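Local atomic coordinates of SAM-dependent methyltransferase (Thiobacillus denitrificans, PDB entry 5EPE), a protein that binds S-adenosyl-L-homocysteine in a Rossmann-like domain and probably transfers methyl groups from S-adenosylmethionine. Residues M1-R5 and I6-T10; I9-S12 and A13-I16; Q69-T72 and E73-K76; D190-D193 and R194-A197; E228-A231 and T232-E236. All coordinates share one frame; numbering follows the deposited sequence.

Overall arrangement
Three contacts gather near the S-adenosyl-L-homocysteine pocket. Contacts 1 and 2 share helix 5-11, and both touch contact 3 on helix 69-82, contact 1 through D2 OD2 and Q69 N, contact 2 through S12 O and Q74 NE2. Contact 1 lies at the surface, contact 3 is partly buried, contact 2 buried. Contacts 4 and 5, also buried, sit on consecutive helices 189-209 and 216-237 and meet where D193 takes Y230 OH and R235 NE; both touch a second subunit. Near the ligand, carboxylates, amides and a histidine share hydrogen bonds within the chain, whereas contacts 4 and 5 carry salt bridges to other subunits, and contact 4 a sodium ion. Contact 2 reaches contact 4 through Y195.

Contact 1 of 5, residues M1-R5 and I6-T10; sequences MDIPR and IFNIT. With SAH (S-adenosyl-L-homocysteine), chain B.
The extended chain of D2-P4 turns at P4, the N-cap position, into helix 5-11, where I9 N donates to R5 O at 3.0 Å. This N-terminal helix start borders the cofactor pocket of a Rossmann-like methyltransferase, which I3 helps to line. Proline suits a helix start because its ring holds phi near -60° and it needs no acceptor for an N-H. It lies alongside F7, pointing the same way, with P4 CD 3.7 Å from F7 CD2 at the edge of the aromatic ring. A weak bond from F7 N to P4 O (3.1 Å) accompanies this packing.

One helical turn on, N8 reaches back to the leading loop. Its ND2 donates to D2 OD1 at 3.2 Å, nearly straight at 163°, with the acceptor in the amide plane, although the carboxylate is approached from above its own plane. The backbone N of I3 comes to the same oxygen from the opposite face, so two donors hold the aspartate. The other end of the N8 amide is taken by S68 OG, and D2 OD2 by Q69 N, which ties this segment to the start of helix 69-82.

R5 runs out extended, with I9 CD1 over one face of its guanidinium, and pairs with D213. I3 is branched, and its two arms part: with chi1 at 69°, CD1 packs on F7 CB (3.7 Å), while CG2 turns to the ligand and stops 3.4 Å from the ribose oxygen O2' of S-adenosyl-L-homocysteine.

Contact 2 of 5, residues I9-S12 and A13-I16; sequences ITES and AHRI
With chi1 of H14 at -83°, its CG stands beside the backbone N, and the imidazole is folded back toward T10 and E11; E11, with chi1 at -65°, sends CG over the same ring. E11 CG lies 4.3 Å above the H14 ring plane, over its centre, so that an aliphatic stem covers one face of the histidine. H14 N donates to E11 O at 3.0 Å, closing the type I beta turn E11-H14.

A water bridges the rest. It donates to T10 O at 2.8 Å, accepts from A13 N, and lies in the plane of the H14 ring at 2.8 Å from ND1, thus satisfying a carbonyl and an amide. A histidine suits this buried place because it offers two nitrogens at opposite ends: NE2 bonds to Y195 O on helix 189-209. Glutamate likewise has two oxygens to spend, OE2 on H17 ND1 and OE1 on Y195 OH. As H17 is one of the S-adenosyl-L-homocysteine binding residues, E11 is a second-shell residue of the cofactor site that holds H17, and the type I turn carries the chain on toward I16 and H17 of the pocket.

Contact 3 of 5, residues Q69-T72 and E73-K76; sequences QLFT and EQAK
Between L70 and Q74, and F71 and Q74, side chains one turn or less apart meet on helix 69-82, the crossover helix of the beta-alpha-beta unit 61-66, 69-82, 88-92 in this Rossmann-like fold. Backbone bonds come first: the regular i to i+4 set runs from E73 N to Q69 O through K76 N to T72 O.

Between the two segments, side-chain hydrogen bonding is slight. Q69 NE2 donates to E73 OE2 at 3.4 Å, a weak though straight bond (171°) whose amide and carboxylate planes stand 74° apart; two long polar chains suit an outer face of a helix. Q74 spends its amide elsewhere, OE1 on S47 OG and NE2 on S12 O, so glutamine serves here as both donor and acceptor between neighbouring loops.

Packing completes the account. Q74 runs extended beside F71, pointing the same way, with OE1 3.8 Å from F71 CD1. That phenylalanine belongs to the cofactor pocket: it touches S-adenosyl-L-homocysteine and stacks on H17. L70 CD1 comes within 3.8 Å of Q74 NE2, on the same side of the amide plane as F71 CD1. On the sheet side, T72 holds S68 O through OG1, and the aliphatic part of K76, whose NZ goes to F90 O, lies alongside it, CE 4.0 Å from T72 CG2.

Contact 4 of 5, residues D190-D193 and R194-A197; sequences DSWD and RYEA. With NA (sodium ion), chain C.
Helix 189-209 opens beside a sodium site at a subunit interface, and this contact is its first full turns, where R194 N donates to D190 O at 3.1 Å. D190 uses both its side chain and its backbone: OD2 binds the sodium ion at 2.5 Å, with four waters and two further atoms, and its carbonyl oxygen also accepts from another water, which in turn accepts from R194 NE at 2.9 Å. A carboxylate suits a hard cation such as sodium; D188 of this chain and of the second subunit also bind sodium here.

The R194 chain is bent at chi2 (-71°) and chi3 (81°), which curls the guanidinium back along its own helix, with the water at its edge in plane; NH1 pairs with E183 of the second subunit. On another face W192 and E196 lie side by side, indole and carboxylate nearly coplanar (3° apart), with E196 OE2 at the ring edge 3.7 Å from W192 CZ3. E196 OE1 is paired with K199. Y195 CD2 comes to the same CZ3 at 4.1 Å.

W192 packs against Y230 and T234 of helix 216-237 and against strand 238-247, while D193 and R194 face M184 of the second subunit.

Contact 5 of 5, residues E228-A231 and T232-E236; sequences ERYA and TNTRE
R229 O is gripped twice by one residue: N233 N donates to it at 3.0 Å, and N233 ND2 reaches it, also at 3.0 Å, on a lone pair in the carbonyl plane. Asparagine suits the place because its short amide can turn back on the preceding turn. One residue earlier the same pattern recurs with a hydroxyl. T232 N and T232 OG1 come to E228 O from opposite faces of its plane, the hydroxyl at 2.8 Å; chi1 of -59° sets OG1 beside the backbone N, facing that carbonyl.

Here helix 216-237 widens into a pi-type turn, and R235 N skips a place to donate to Y230 O at 2.9 Å. The wider turn places R235 over Y230: its CB sits above one face of the phenol, 4.2 Å from the centroid, in a CH-pi contact, while T234 CB touches CD1 of the ring at 3.6 Å. Y230 OH and R235 NE both go on to D193 of helix 189-209, a shared carboxylate.

R229, bent at chi2 and chi3, brings its guanidinium edge to T234, where NH2 donates to OG1 at 2.8 Å, almost straight at 172° and in plane. A water joins R229 NH1 to the same hydroxyl oxygen, 2.8 Å from T234 OG1.

Contact 1 of 5, residues M1-R5 and I6-T10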
# COMPACT_ATOMS: atom_id res chain seq x y z
N MSE A 1 -12.78 26.63 46.49
CA MSE A 1 -12.88 26.38 45.02
C MSE A 1 -13.14 24.91 44.67
O MSE A 1 -13.21 24.01 45.53
CB MSE A 1 -11.68 27.04 44.29
CG MSE A 1 -10.38 26.23 44.13
SE MSE A 1 -9.51 26.55 42.36
CE MSE A 1 -7.63 26.04 42.69
N ASP A 2 -13.32 24.70 43.38
CA ASP A 2 -13.89 23.48 42.84
C ASP A 2 -13.41 23.26 41.42
O ASP A 2 -12.67 24.08 40.87
CB ASP A 2 -15.43 23.57 42.84
CG ASP A 2 -16.08 22.27 43.26
OD1 ASP A 2 -16.09 21.30 42.51
OD2 ASP A 2 -16.55 22.21 44.38
N ILE A 3 -13.86 22.17 40.82
CA ILE A 3 -13.68 21.93 39.39
C ILE A 3 -14.89 22.51 38.64
O ILE A 3 -15.91 22.81 39.25
CB ILE A 3 -13.42 20.44 39.10
CG1 ILE A 3 -14.67 19.57 39.36
CG2 ILE A 3 -12.23 19.93 39.93
CD1 ILE A 3 -14.51 18.14 38.88
N PRO A 4 -14.77 22.72 37.32
CA PRO A 4 -15.91 23.30 36.60
C PRO A 4 -17.19 22.45 36.68
O PRO A 4 -17.16 21.21 36.77
CB PRO A 4 -15.43 23.35 35.15
CG PRO A 4 -13.94 23.37 35.25
CD PRO A 4 -13.63 22.47 36.43
N ARG A 5 -18.30 23.15 36.61
CA ARG A 5 -19.59 22.58 36.92
C ARG A 5 -19.97 21.43 36.01
O ARG A 5 -20.63 20.49 36.44
CB ARG A 5 -20.65 23.67 36.82
CG ARG A 5 -22.03 23.26 37.29
CD ARG A 5 -22.95 24.48 37.32
NE ARG A 5 -24.32 23.99 37.41
CZ ARG A 5 -25.32 24.26 36.58
NH1 ARG A 5 -26.50 23.68 36.83
NH2 ARG A 5 -25.19 25.12 35.55
N ILE A 6 -19.59 21.54 34.74
CA ILE A 6 -19.91 20.55 33.76
C ILE A 6 -19.35 19.16 34.09
O ILE A 6 -19.99 18.17 33.78
CB ILE A 6 -19.40 20.94 32.36
CG1 ILE A 6 -20.07 20.06 31.28
CG2 ILE A 6 -17.87 20.88 32.26
CD1 ILE A 6 -21.29 20.73 30.67
N PHE A 7 -18.15 19.10 34.68
CA PHE A 7 -17.58 17.82 35.10
C PHE A 7 -18.37 17.24 36.21
O PHE A 7 -18.54 16.05 36.22
CB PHE A 7 -16.12 17.96 35.54
CG PHE A 7 -15.24 18.40 34.44
CD1 PHE A 7 -14.92 17.50 33.42
CD2 PHE A 7 -14.80 19.70 34.36
CE1 PHE A 7 -14.13 17.90 32.35
CE2 PHE A 7 -14.01 20.13 33.29
CZ PHE A 7 -13.68 19.23 32.28
N ASN A 8 -18.84 18.07 37.15
CA ASN A 8 -19.61 17.56 38.26
C ASN A 8 -20.93 17.01 37.73
O ASN A 8 -21.39 15.96 38.18
CB ASN A 8 -19.80 18.62 39.38
CG ASN A 8 -18.54 18.84 40.22
OD1 ASN A 8 -17.76 17.92 40.50
ND2 ASN A 8 -18.34 20.07 40.66
N ILE A 9 -21.52 17.66 36.73
CA ILE A 9 -22.77 17.19 36.14
C ILE A 9 -22.60 15.85 35.37
O ILE A 9 -23.37 14.93 35.54
CB ILE A 9 -23.34 18.24 35.18
CG1 ILE A 9 -23.88 19.44 35.98
CG2 ILE A 9 -24.44 17.65 34.32
CD1 ILE A 9 -24.15 20.67 35.14
N THR A 10 -21.57 15.78 34.54
CA THR A 10 -21.35 14.67 33.67
C THR A 10 -20.95 13.41 34.44
O THR A 10 -21.33 12.30 34.06
CB THR A 10 -20.22 15.11 32.70
OG1 THR A 10 -20.79 16.14 31.87
CG2 THR A 10 -19.80 14.04 31.90
N SAH B . -8.16 9.28 40.58
CA SAH B . -9.66 9.47 40.49
CB SAH B . -9.99 10.78 39.80
CG SAH B . -9.47 10.99 38.37
SD SAH B . -10.23 12.36 37.54
C SAH B . -10.35 8.32 39.79
O SAH B . -9.70 7.58 39.03
OXT SAH B . -11.57 8.10 39.95
C5' SAH B . -9.21 13.81 37.93
C4' SAH B . -9.48 14.28 39.36
O4' SAH B . -8.55 15.32 39.71
C3' SAH B . -10.89 14.85 39.59
O3' SAH B . -11.49 14.12 40.67
C2' SAH B . -10.68 16.32 39.96
O2' SAH B . -11.57 16.77 40.98
C1' SAH B . -9.28 16.28 40.51
N9 SAH B . -8.46 17.50 40.52
C8 SAH B . -8.29 18.38 39.50
N7 SAH B . -7.42 19.32 39.82
C5 SAH B . -7.02 19.00 41.12
C6 SAH B . -6.12 19.62 42.04
N6 SAH B . -5.45 20.74 41.70
N1 SAH B . -5.93 19.06 43.26
C2 SAH B . -6.62 17.94 43.57
N3 SAH B . -7.51 17.29 42.79
C4 SAH B . -7.66 17.87 41.56

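Contact 2 of 5, residues I9-S12 and A13-I16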
# COMPACT_ATOMS: atom_id res chain seq x y z
N ILE A 9 -21.52 17.66 36.73
CA ILE A 9 -22.77 17.19 36.14
C ILE A 9 -22.60 15.85 35.37
O ILE A 9 -23.37 14.93 35.54
CB ILE A 9 -23.34 18.24 35.18
CG1 ILE A 9 -23.88 19.44 35.98
CG2 ILE A 9 -24.44 17.65 34.32
CD1 ILE A 9 -24.15 20.67 35.14
N THR A 10 -21.57 15.78 34.54
CA THR A 10 -21.35 14.67 33.67
C THR A 10 -20.95 13.41 34.44
O THR A 10 -21.33 12.30 34.06
CB THR A 10 -20.22 15.11 32.70
OG1 THR A 10 -20.79 16.14 31.87
CG2 THR A 10 -19.80 14.04 31.90
N GLU A 11 -20.14 13.59 35.51
CA GLU A 11 -19.58 12.47 36.24
C GLU A 11 -20.16 12.25 37.63
O GLU A 11 -19.61 11.48 38.42
CB GLU A 11 -18.08 12.61 36.29
CG GLU A 11 -17.49 12.51 34.87
CD GLU A 11 -16.01 12.26 34.81
OE1 GLU A 11 -15.41 12.63 33.78
OE2 GLU A 11 -15.43 11.73 35.75
N SER A 12 -21.32 12.83 37.90
CA SER A 12 -21.91 12.76 39.26
C SER A 12 -22.25 11.31 39.68
O SER A 12 -22.36 11.02 40.87
CB SER A 12 -23.19 13.61 39.39
OG SER A 12 -24.17 13.21 38.42
N ALA A 13 -22.45 10.43 38.70
CA ALA A 13 -22.82 9.06 39.00
C ALA A 13 -21.65 8.11 38.78
O ALA A 13 -21.86 6.91 38.74
CB ALA A 13 -23.99 8.66 38.11
N HIS A 14 -20.44 8.61 38.54
CA HIS A 14 -19.27 7.71 38.37
C HIS A 14 -18.64 7.41 39.75
O HIS A 14 -18.45 8.35 40.52
CB HIS A 14 -18.20 8.42 37.58
CG HIS A 14 -18.39 8.37 36.10
ND1 HIS A 14 -19.56 8.79 35.48
CD2 HIS A 14 -17.58 7.91 35.12
CE1 HIS A 14 -19.42 8.63 34.17
NE2 HIS A 14 -18.25 8.05 33.93
N ARG A 15 -18.32 6.15 40.04
CA ARG A 15 -17.43 5.82 41.16
C ARG A 15 -15.97 5.97 40.74
O ARG A 15 -15.18 6.44 41.51
CB ARG A 15 -17.68 4.41 41.68
CG ARG A 15 -19.01 4.28 42.43
CD ARG A 15 -19.17 2.84 42.90
NE ARG A 15 -20.45 2.68 43.58
CZ ARG A 15 -21.10 1.54 43.72
NH1 ARG A 15 -20.59 0.40 43.27
NH2 ARG A 15 -22.25 1.52 44.34
N ILE A 16 -15.67 5.63 39.50
CA ILE A 16 -14.32 5.69 38.96
C ILE A 16 -14.30 6.71 37.81
O ILE A 16 -15.03 6.55 36.85
CB ILE A 16 -13.87 4.30 38.46
CG1 ILE A 16 -13.97 3.26 39.59
CG2 ILE A 16 -12.46 4.38 37.85
CD1 ILE A 16 -13.90 1.80 39.18
O HOH W 1 -22.00 10.16 35.68

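Contact 3 of 5, residues Q69-T72 and E73-K76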
# COMPACT_ATOMS: atom_id res chain seq x y z
N GLN A 69 -15.64 19.31 45.49
CA GLN A 69 -16.39 19.22 46.72
C GLN A 69 -17.35 18.05 46.67
O GLN A 69 -17.43 17.24 47.59
CB GLN A 69 -17.16 20.52 46.99
CG GLN A 69 -17.62 20.60 48.42
CD GLN A 69 -18.31 21.93 48.77
OE1 GLN A 69 -17.78 23.02 48.50
NE2 GLN A 69 -19.48 21.84 49.38
N LEU A 70 -18.05 17.95 45.54
CA LEU A 70 -18.97 16.83 45.29
C LEU A 70 -18.26 15.47 45.45
O LEU A 70 -18.71 14.62 46.24
CB LEU A 70 -19.61 16.94 43.90
CG LEU A 70 -20.57 15.77 43.54
CD1 LEU A 70 -21.71 15.66 44.55
CD2 LEU A 70 -21.11 15.91 42.13
N PHE A 71 -17.16 15.29 44.73
CA PHE A 71 -16.49 13.98 44.73
C PHE A 71 -15.88 13.66 46.11
O PHE A 71 -15.90 12.52 46.56
CB PHE A 71 -15.40 13.86 43.64
CG PHE A 71 -15.84 14.14 42.21
CD1 PHE A 71 -17.19 14.06 41.80
CD2 PHE A 71 -14.87 14.45 41.24
CE1 PHE A 71 -17.56 14.33 40.49
CE2 PHE A 71 -15.24 14.71 39.91
CZ PHE A 71 -16.59 14.67 39.55
N THR A 72 -15.39 14.67 46.82
CA THR A 72 -14.97 14.50 48.21
C THR A 72 -16.13 13.99 49.11
O THR A 72 -15.95 13.04 49.89
CB THR A 72 -14.34 15.78 48.80
OG1 THR A 72 -13.12 16.09 48.11
CG2 THR A 72 -14.00 15.57 50.28
N GLU A 73 -17.29 14.59 48.97
CA GLU A 73 -18.47 14.16 49.74
C GLU A 73 -18.86 12.72 49.41
O GLU A 73 -19.17 11.94 50.32
CB GLU A 73 -19.64 15.08 49.48
CG GLU A 73 -19.43 16.47 50.07
CD GLU A 73 -20.45 17.50 49.58
OE1 GLU A 73 -21.24 17.21 48.63
OE2 GLU A 73 -20.46 18.63 50.14
N GLN A 74 -18.73 12.34 48.12
CA GLN A 74 -19.03 10.98 47.70
C GLN A 74 -18.04 10.02 48.29
O GLN A 74 -18.41 8.93 48.74
CB GLN A 74 -19.03 10.87 46.16
CG GLN A 74 -20.19 11.69 45.52
CD GLN A 74 -20.21 11.67 44.02
OE1 GLN A 74 -19.22 11.27 43.35
NE2 GLN A 74 -21.36 12.07 43.44
N ALA A 75 -16.77 10.42 48.31
CA ALA A 75 -15.71 9.56 48.86
C ALA A 75 -15.98 9.25 50.34
O ALA A 75 -15.88 8.10 50.77
CB ALA A 75 -14.36 10.23 48.71
N LYS A 76 -16.33 10.27 51.06
CA LYS A 76 -16.68 10.11 52.50
C LYS A 76 -17.92 9.21 52.71
O LYS A 76 -17.92 8.32 53.57
CB LYS A 76 -16.90 11.47 53.11
CG LYS A 76 -15.63 12.28 53.27
CD LYS A 76 -16.03 13.69 53.71
CE LYS A 76 -14.86 14.61 54.02
NZ LYS A 76 -13.92 14.01 55.02

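Contact 4 of 5, residues D190-D193 and R194-A197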
# COMPACT_ATOMS: atom_id res chain seq x y z
N ASP A 190 -13.61 -2.11 26.66
CA ASP A 190 -14.74 -2.23 27.55
C ASP A 190 -14.68 -1.32 28.74
O ASP A 190 -15.68 -0.76 29.16
CB ASP A 190 -14.94 -3.67 27.99
CG ASP A 190 -15.37 -4.58 26.81
OD1 ASP A 190 -16.16 -4.21 25.89
OD2 ASP A 190 -14.87 -5.73 26.80
N SER A 191 -13.48 -1.08 29.27
CA SER A 191 -13.35 -0.17 30.38
C SER A 191 -13.48 1.28 29.95
O SER A 191 -14.07 2.08 30.69
CB SER A 191 -12.12 -0.52 31.26
OG SER A 191 -10.97 -0.24 30.65
N TRP A 192 -13.01 1.61 28.76
CA TRP A 192 -13.28 2.91 28.19
C TRP A 192 -14.79 3.13 28.00
O TRP A 192 -15.28 4.22 28.27
CB TRP A 192 -12.58 3.08 26.83
CG TRP A 192 -11.20 3.70 26.88
CD1 TRP A 192 -10.02 3.09 26.68
CD2 TRP A 192 -10.91 5.07 27.13
NE1 TRP A 192 -8.98 3.98 26.82
CE2 TRP A 192 -9.51 5.21 27.09
CE3 TRP A 192 -11.70 6.19 27.41
CZ2 TRP A 192 -8.90 6.43 27.27
CZ3 TRP A 192 -11.09 7.39 27.59
CH2 TRP A 192 -9.70 7.49 27.57
N ASP A 193 -15.49 2.10 27.54
CA ASP A 193 -16.96 2.20 27.36
C ASP A 193 -17.64 2.55 28.65
O ASP A 193 -18.54 3.40 28.67
CB ASP A 193 -17.57 0.89 26.84
CG ASP A 193 -17.24 0.58 25.41
OD1 ASP A 193 -16.67 1.42 24.66
OD2 ASP A 193 -17.41 -0.60 24.99
N ARG A 194 -17.20 1.90 29.76
CA ARG A 194 -17.77 2.19 31.09
C ARG A 194 -17.62 3.63 31.52
O ARG A 194 -18.59 4.23 32.01
CB ARG A 194 -17.21 1.31 32.24
CG ARG A 194 -17.47 -0.19 32.14
CD ARG A 194 -18.92 -0.57 32.36
NE ARG A 194 -19.63 -0.34 31.10
CZ ARG A 194 -20.65 0.51 30.90
NH1 ARG A 194 -21.12 0.65 29.65
NH2 ARG A 194 -21.17 1.25 31.90
N TYR A 195 -16.42 4.18 31.34
CA TYR A 195 -16.16 5.55 31.65
C TYR A 195 -16.97 6.56 30.77
O TYR A 195 -17.60 7.49 31.31
CB TYR A 195 -14.65 5.83 31.56
CG TYR A 195 -14.30 7.26 31.72
CD1 TYR A 195 -14.61 7.92 32.90
CD2 TYR A 195 -13.73 7.96 30.68
CE1 TYR A 195 -14.34 9.23 33.06
CE2 TYR A 195 -13.46 9.28 30.81
CZ TYR A 195 -13.77 9.90 32.01
OH TYR A 195 -13.54 11.22 32.15
N GLU A 196 -16.97 6.37 29.45
CA GLU A 196 -17.58 7.30 28.53
C GLU A 196 -19.08 7.14 28.45
O GLU A 196 -19.82 8.13 28.57
CB GLU A 196 -16.95 7.20 27.13
CG GLU A 196 -15.49 7.66 27.14
CD GLU A 196 -15.27 9.16 27.38
OE1 GLU A 196 -16.24 9.95 27.54
OE2 GLU A 196 -14.07 9.54 27.42
N ALA A 197 -19.56 5.92 28.26
CA ALA A 197 -20.99 5.70 28.07
C ALA A 197 -21.85 6.04 29.24
O ALA A 197 -23.01 6.50 29.07
CB ALA A 197 -21.27 4.30 27.58
NA NA C . -12.59 -6.71 27.09
O HOH W 2 -18.23 -2.05 29.18
O HOH W 3 -12.38 -5.00 25.57
O HOH W 4 -10.62 -7.54 26.01
O HOH W 5 -11.68 -8.29 28.60
O HOH W 6 -13.86 -6.69 29.33

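Contact 5 of 5, residues E228-A231 and T232-E236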
# COMPACT_ATOMS: atom_id res chain seq x y z
N GLU A 228 -20.64 9.01 18.76
CA GLU A 228 -19.91 8.86 17.47
C GLU A 228 -18.53 9.35 17.55
O GLU A 228 -17.65 8.67 17.00
CB GLU A 228 -20.61 9.59 16.32
CG GLU A 228 -21.83 8.88 15.89
CD GLU A 228 -22.78 9.84 15.20
OE1 GLU A 228 -23.84 10.06 15.80
OE2 GLU A 228 -22.52 10.34 14.06
N ARG A 229 -18.31 10.48 18.23
CA ARG A 229 -16.97 11.00 18.44
C ARG A 229 -16.11 9.96 19.18
O ARG A 229 -14.96 9.70 18.79
CB ARG A 229 -16.96 12.30 19.29
CG ARG A 229 -15.56 12.96 19.42
CD ARG A 229 -15.12 13.69 20.73
NE ARG A 229 -15.35 12.91 21.95
CZ ARG A 229 -14.60 11.89 22.41
NH1 ARG A 229 -15.00 11.23 23.52
NH2 ARG A 229 -13.47 11.52 21.79
N TYR A 230 -16.63 9.48 20.31
CA TYR A 230 -15.95 8.47 21.12
C TYR A 230 -15.60 7.21 20.28
O TYR A 230 -14.48 6.74 20.30
CB TYR A 230 -16.83 8.10 22.35
CG TYR A 230 -16.38 6.85 23.00
CD1 TYR A 230 -15.19 6.83 23.70
CD2 TYR A 230 -17.12 5.67 22.88
CE1 TYR A 230 -14.72 5.66 24.25
CE2 TYR A 230 -16.68 4.50 23.46
CZ TYR A 230 -15.48 4.50 24.17
OH TYR A 230 -14.97 3.34 24.73
N ALA A 231 -16.57 6.67 19.54
CA ALA A 231 -16.36 5.45 18.78
C ALA A 231 -15.33 5.65 17.63
O ALA A 231 -14.55 4.77 17.35
CB ALA A 231 -17.67 4.95 18.22
N THR A 232 -15.38 6.78 16.97
CA THR A 232 -14.49 7.10 15.86
C THR A 232 -13.05 7.35 16.32
O THR A 232 -12.09 6.92 15.67
CB THR A 232 -15.03 8.33 15.08
OG1 THR A 232 -16.34 8.03 14.59
CG2 THR A 232 -14.12 8.78 13.90
N ASN A 233 -12.91 8.05 17.44
CA ASN A 233 -11.60 8.57 17.90
C ASN A 233 -11.09 7.77 19.12
O ASN A 233 -10.28 6.88 18.98
CB ASN A 233 -11.74 10.08 18.16
CG ASN A 233 -12.15 10.82 16.89
OD1 ASN A 233 -11.41 10.84 15.94
ND2 ASN A 233 -13.35 11.29 16.83
N THR A 234 -11.66 7.97 20.28
CA THR A 234 -11.09 7.43 21.48
C THR A 234 -11.03 5.91 21.45
O THR A 234 -9.98 5.33 21.83
CB THR A 234 -11.93 7.91 22.65
OG1 THR A 234 -11.98 9.34 22.57
CG2 THR A 234 -11.40 7.48 24.00
N ARG A 235 -12.15 5.25 21.11
CA ARG A 235 -12.24 3.81 21.36
C ARG A 235 -11.15 3.02 20.65
O ARG A 235 -10.65 2.05 21.17
CB ARG A 235 -13.64 3.30 20.99
CG ARG A 235 -13.95 1.95 21.57
CD ARG A 235 -15.38 1.52 21.27
NE ARG A 235 -15.76 0.42 22.15
CZ ARG A 235 -15.51 -0.86 21.92
NH1 ARG A 235 -15.00 -1.25 20.80
NH2 ARG A 235 -15.81 -1.79 22.87
N GLU A 236 -10.79 3.42 19.44
CA GLU A 236 -9.80 2.75 18.66
C GLU A 236 -8.36 3.23 18.91
O GLU A 236 -7.46 2.45 18.84
CB GLU A 236 -10.17 2.94 17.17
CG GLU A 236 -11.42 2.07 16.77
CD GLU A 236 -11.11 0.58 16.92
OE1 GLU A 236 -10.02 0.17 16.46
OE2 GLU A 236 -11.86 -0.20 17.56
O HOH W 7 -13.12 10.13 25.05